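ADP-ribosylating toxin CARDS (Mycoplasma pneumoniae, PDB 4TLV) transfers ADP-ribose from NAD(+) to multiple target proteins in vitro and causes vacuolation and other cytopathic damage in mammalian cells as the pathogen's main virulence factor. Local coordinates at residues H545-I559 and Y568-I582. Sequence-based numbering, arbitrary orientation.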
# COMPACT_ATOMS: atom_id res chain seq x y z
N HIS A 545 -13.04 0.86 -17.62
CA HIS A 545 -14.05 1.90 -17.74
C HIS A 545 -14.07 2.70 -16.43
O HIS A 545 -13.77 2.17 -15.36
CB HIS A 545 -15.42 1.29 -18.02
CG HIS A 545 -15.52 0.63 -19.36
ND1 HIS A 545 -16.37 -0.42 -19.62
CD2 HIS A 545 -14.83 0.85 -20.51
CE1 HIS A 545 -16.22 -0.80 -20.88
NE2 HIS A 545 -15.29 -0.05 -21.44
N ILE A 546 -14.42 3.98 -16.52
CA ILE A 546 -14.50 4.84 -15.34
C ILE A 546 -15.87 5.51 -15.30
O ILE A 546 -16.31 6.08 -16.29
CB ILE A 546 -13.36 5.89 -15.32
CG1 ILE A 546 -12.00 5.19 -15.30
CG2 ILE A 546 -13.51 6.83 -14.12
CD1 ILE A 546 -10.80 6.12 -15.39
N ARG A 547 -16.56 5.41 -14.17
CA ARG A 547 -17.89 5.97 -14.02
C ARG A 547 -17.99 6.84 -12.77
O ARG A 547 -17.27 6.62 -11.79
CB ARG A 547 -18.94 4.87 -13.93
CG ARG A 547 -19.12 4.10 -15.24
CD ARG A 547 -20.24 3.06 -15.15
NE ARG A 547 -20.46 2.44 -16.46
CZ ARG A 547 -19.77 1.41 -16.93
NH1 ARG A 547 -18.80 0.86 -16.21
NH2 ARG A 547 -20.05 0.92 -18.13
N CYS A 548 -18.90 7.80 -12.80
CA CYS A 548 -19.10 8.71 -11.68
C CYS A 548 -20.15 8.13 -10.72
O CYS A 548 -21.15 7.57 -11.16
CB CYS A 548 -19.54 10.08 -12.23
SG CYS A 548 -19.98 11.29 -11.00
N TYR A 549 -19.91 8.25 -9.42
CA TYR A 549 -20.88 7.77 -8.43
C TYR A 549 -22.28 8.38 -8.61
O TYR A 549 -23.28 7.73 -8.33
CB TYR A 549 -20.47 8.14 -7.01
CG TYR A 549 -19.47 7.25 -6.28
CD1 TYR A 549 -18.25 6.91 -6.84
CD2 TYR A 549 -19.73 6.83 -4.98
CE1 TYR A 549 -17.32 6.12 -6.12
CE2 TYR A 549 -18.82 6.06 -4.26
CZ TYR A 549 -17.62 5.70 -4.85
OH TYR A 549 -16.71 4.96 -4.12
N ALA A 550 -22.33 9.65 -9.00
CA ALA A 550 -23.59 10.40 -8.96
C ALA A 550 -24.74 9.67 -9.67
O ALA A 550 -25.79 9.45 -9.08
CB ALA A 550 -23.41 11.81 -9.53
N ASP A 551 -24.52 9.30 -10.92
CA ASP A 551 -25.58 8.66 -11.71
C ASP A 551 -24.96 7.76 -12.77
O ASP A 551 -25.53 7.56 -13.84
CB ASP A 551 -26.48 9.72 -12.37
CG ASP A 551 -27.82 9.15 -12.84
OD1 ASP A 551 -28.25 8.09 -12.33
OD2 ASP A 551 -28.45 9.77 -13.72
N ASN A 552 -23.78 7.21 -12.46
CA ASN A 552 -23.07 6.31 -13.38
C ASN A 552 -22.72 6.90 -14.73
O ASN A 552 -22.61 6.17 -15.72
CB ASN A 552 -23.81 4.99 -13.52
CG ASN A 552 -23.78 4.20 -12.26
OD1 ASN A 552 -22.79 4.25 -11.53
ND2 ASN A 552 -24.87 3.49 -11.96
N GLN A 553 -22.53 8.21 -14.78
CA GLN A 553 -22.04 8.86 -15.98
C GLN A 553 -20.67 8.31 -16.30
O GLN A 553 -19.83 8.18 -15.40
CB GLN A 553 -21.93 10.37 -15.77
CG GLN A 553 -23.24 11.05 -15.37
CD GLN A 553 -23.47 11.13 -13.86
OE1 GLN A 553 -22.94 10.34 -13.07
NE2 GLN A 553 -24.28 12.10 -13.46
N GLN A 554 -20.44 8.01 -17.58
CA GLN A 554 -19.22 7.32 -18.00
C GLN A 554 -18.18 8.22 -18.65
O GLN A 554 -18.47 8.97 -19.60
CB GLN A 554 -19.53 6.14 -18.93
CG GLN A 554 -18.30 5.28 -19.21
CD GLN A 554 -18.59 4.06 -20.06
OE1 GLN A 554 -19.75 3.77 -20.39
NE2 GLN A 554 -17.54 3.33 -20.43
N LEU A 555 -16.96 8.14 -18.13
CA LEU A 555 -15.84 8.91 -18.68
C LEU A 555 -15.42 8.34 -20.02
O LEU A 555 -15.16 7.14 -20.15
CB LEU A 555 -14.65 8.86 -17.71
CG LEU A 555 -13.52 9.84 -17.97
CD1 LEU A 555 -14.04 11.28 -17.79
CD2 LEU A 555 -12.34 9.58 -17.05
N LYS A 556 -15.33 9.20 -21.04
CA LYS A 556 -14.80 8.81 -22.34
C LYS A 556 -13.99 9.94 -22.97
O LYS A 556 -13.97 11.06 -22.46
CB LYS A 556 -15.93 8.40 -23.28
CG LYS A 556 -16.80 7.27 -22.78
CD LYS A 556 -17.68 6.72 -23.90
CE LYS A 556 -18.84 5.90 -23.36
NZ LYS A 556 -19.75 5.47 -24.46
N VAL A 557 -13.32 9.63 -24.08
CA VAL A 557 -12.53 10.61 -24.82
C VAL A 557 -12.86 10.57 -26.32
O VAL A 557 -13.01 9.50 -26.91
CB VAL A 557 -11.02 10.35 -24.68
CG1 VAL A 557 -10.24 11.49 -25.28
CG2 VAL A 557 -10.63 10.19 -23.24
N ILE A 558 -12.97 11.75 -26.93
CA ILE A 558 -13.22 11.83 -28.37
C ILE A 558 -11.97 11.46 -29.14
O ILE A 558 -10.88 11.93 -28.83
CB ILE A 558 -13.73 13.23 -28.78
CG1 ILE A 558 -15.04 13.53 -28.05
CG2 ILE A 558 -13.92 13.30 -30.30
CD1 ILE A 558 -15.55 14.96 -28.22
N ILE A 559 -12.11 10.60 -30.15
CA ILE A 559 -10.94 10.07 -30.84
C ILE A 559 -10.42 10.94 -31.98
O ILE A 559 -9.21 11.09 -32.16
CB ILE A 559 -11.21 8.64 -31.38
CG1 ILE A 559 -11.32 7.65 -30.23
CG2 ILE A 559 -10.10 8.23 -32.32
CD1 ILE A 559 -11.52 6.19 -30.71
N TYR A 568 -15.02 13.71 -21.77
CA TYR A 568 -16.40 14.02 -21.42
C TYR A 568 -17.01 12.86 -20.66
O TYR A 568 -16.41 11.80 -20.55
CB TYR A 568 -17.21 14.31 -22.71
CG TYR A 568 -17.42 13.10 -23.59
CD1 TYR A 568 -16.45 12.69 -24.50
CD2 TYR A 568 -18.60 12.37 -23.52
CE1 TYR A 568 -16.64 11.57 -25.31
CE2 TYR A 568 -18.81 11.26 -24.33
CZ TYR A 568 -17.83 10.86 -25.22
OH TYR A 568 -18.04 9.75 -26.01
N SER A 569 -18.20 13.07 -20.10
CA SER A 569 -18.94 11.95 -19.53
C SER A 569 -20.31 11.82 -20.20
O SER A 569 -20.86 12.81 -20.70
CB SER A 569 -19.09 12.07 -18.01
OG SER A 569 -19.92 13.16 -17.62
N THR A 570 -20.88 10.62 -20.17
CA THR A 570 -22.08 10.32 -20.95
C THR A 570 -22.97 9.23 -20.36
O THR A 570 -22.51 8.37 -19.60
CB THR A 570 -21.70 9.93 -22.40
OG1 THR A 570 -22.88 9.66 -23.16
CG2 THR A 570 -20.79 8.70 -22.42
N TYR A 571 -24.25 9.29 -20.70
CA TYR A 571 -25.17 8.21 -20.36
C TYR A 571 -25.23 7.14 -21.47
O TYR A 571 -25.85 6.09 -21.29
CB TYR A 571 -26.59 8.75 -20.12
CG TYR A 571 -26.76 9.53 -18.84
CD1 TYR A 571 -26.56 8.94 -17.60
CD2 TYR A 571 -27.13 10.87 -18.87
CE1 TYR A 571 -26.73 9.65 -16.42
CE2 TYR A 571 -27.30 11.59 -17.71
CZ TYR A 571 -27.09 10.98 -16.49
OH TYR A 571 -27.27 11.70 -15.34
N ASP A 572 -24.61 7.42 -22.61
CA ASP A 572 -24.68 6.49 -23.74
C ASP A 572 -23.60 5.42 -23.66
O ASP A 572 -22.42 5.72 -23.73
CB ASP A 572 -24.54 7.25 -25.07
CG ASP A 572 -25.73 8.14 -25.35
OD1 ASP A 572 -26.84 7.84 -24.85
OD2 ASP A 572 -25.55 9.15 -26.06
N LYS A 573 -24.02 4.17 -23.52
CA LYS A 573 -23.07 3.07 -23.38
C LYS A 573 -22.26 2.87 -24.66
O LYS A 573 -21.05 2.62 -24.62
CB LYS A 573 -23.79 1.78 -22.99
CG LYS A 573 -24.61 1.88 -21.71
CD LYS A 573 -25.25 0.54 -21.36
CE LYS A 573 -26.09 0.64 -20.09
NZ LYS A 573 -26.69 -0.68 -19.73
N VAL A 574 -22.93 3.01 -25.80
CA VAL A 574 -22.27 2.85 -27.10
C VAL A 574 -22.36 4.12 -27.94
O VAL A 574 -23.43 4.71 -28.08
CB VAL A 574 -22.88 1.67 -27.89
CG1 VAL A 574 -22.52 0.34 -27.24
CG2 VAL A 574 -24.39 1.82 -28.00
N GLU A 575 -21.21 4.52 -28.49
CA GLU A 575 -21.12 5.70 -29.35
C GLU A 575 -20.05 5.41 -30.40
O GLU A 575 -19.32 4.42 -30.29
CB GLU A 575 -20.73 6.94 -28.54
CG GLU A 575 -21.69 7.31 -27.41
CD GLU A 575 -21.11 8.36 -26.47
OE1 GLU A 575 -20.10 8.06 -25.80
OE2 GLU A 575 -21.66 9.48 -26.39
N SER A 576 -19.93 6.28 -31.39
CA SER A 576 -18.90 6.10 -32.41
C SER A 576 -17.85 7.21 -32.37
O SER A 576 -18.12 8.32 -31.89
CB SER A 576 -19.54 5.99 -33.81
OG SER A 576 -20.54 6.99 -33.98
N ASN A 577 -16.65 6.92 -32.86
CA ASN A 577 -15.56 7.88 -32.83
C ASN A 577 -15.17 8.25 -31.40
O ASN A 577 -14.69 9.36 -31.14
CB ASN A 577 -15.94 9.15 -33.60
CG ASN A 577 -14.82 10.17 -33.63
OD1 ASN A 577 -13.67 9.83 -33.88
ND2 ASN A 577 -15.16 11.43 -33.36
N VAL A 578 -15.41 7.35 -30.45
CA VAL A 578 -15.00 7.63 -29.07
C VAL A 578 -14.28 6.45 -28.44
O VAL A 578 -14.45 5.30 -28.85
CB VAL A 578 -16.17 8.06 -28.18
CG1 VAL A 578 -16.87 9.28 -28.77
CG2 VAL A 578 -17.14 6.91 -27.96
N GLU A 579 -13.46 6.75 -27.45
CA GLU A 579 -12.70 5.73 -26.74
C GLU A 579 -13.25 5.66 -25.33
O GLU A 579 -13.26 6.66 -24.63
CB GLU A 579 -11.23 6.12 -26.69
CG GLU A 579 -10.34 5.07 -26.00
CD GLU A 579 -10.52 3.69 -26.62
OE1 GLU A 579 -9.99 3.45 -27.72
OE2 GLU A 579 -11.21 2.85 -26.01
N ASP A 580 -13.73 4.49 -24.92
CA ASP A 580 -14.17 4.34 -23.54
C ASP A 580 -13.17 3.55 -22.68
O ASP A 580 -13.35 3.43 -21.47
CB ASP A 580 -15.59 3.76 -23.44
CG ASP A 580 -15.70 2.34 -23.94
OD1 ASP A 580 -14.70 1.72 -24.36
OD2 ASP A 580 -16.84 1.81 -23.89
N LYS A 581 -12.12 3.05 -23.30
CA LYS A 581 -11.08 2.36 -22.54
C LYS A 581 -10.05 3.37 -22.05
O LYS A 581 -9.38 4.02 -22.85
CB LYS A 581 -10.42 1.28 -23.38
CG LYS A 581 -11.38 0.17 -23.81
CD LYS A 581 -10.66 -0.88 -24.64
CE LYS A 581 -10.32 -0.33 -26.01
NZ LYS A 581 -8.85 -0.33 -26.22
N ILE A 582 -9.94 3.51 -20.73
CA ILE A 582 -8.97 4.41 -20.13
C ILE A 582 -7.77 3.59 -19.64
O ILE A 582 -7.94 2.56 -18.99
CB ILE A 582 -9.59 5.20 -18.94
CG1 ILE A 582 -10.97 5.78 -19.30
CG2 ILE A 582 -8.61 6.28 -18.41
CD1 ILE A 582 -10.95 6.71 -20.55
O HOH W 1 -14.94 4.52 -19.42
O HOH W 2 -18.65 1.19 -22.23
O HOH W 3 -18.58 3.64 -26.21
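H545 brings the edge of its imidazole to D580, with CD2 3.1 Å from the backbone O of D580, while its ND1 is hydrogen-bonded to D531 OD2. The I546 side chain crosses that of I582 at about a right angle, its CD1 against I582 CG2. In the following turn, D551 OD2 receives a weak hydrogen bond from Y571 OH, and Q553 lies alongside that tyrosine, its amide inclined 24° to the ring. Q554 pairs with T570 through its backbone and extends its amide over one face of the H545 ring; there NE2 donates to two waters, one bridging to D580 O and the other to D580 OD2.

K556 illustrates how a lysine on a strand can tie down a loop. Its CB sits off-centre over the Y568 ring; with CG anti to the carbonyl carbon (chi1 -58°) and the chain extended from there, NZ reaches the 572-575 loop, hydrogen-bonding to D572 O at 2.8 Å and forming a salt bridge with E575 OE1 at 2.9 Å. Y568 OH donates to that same oxygen from the opposite face of the carboxylate.

V557 turns its backbone N and O to the other side, bonding to E579 in both directions, E579 N to V557 O at 2.8 Å. I559 N donates to N577 O. Strand 554-558 thus lies between antiparallel neighbours 567-570 and 578-583 in the C-terminal beta-trefoil domain, D3.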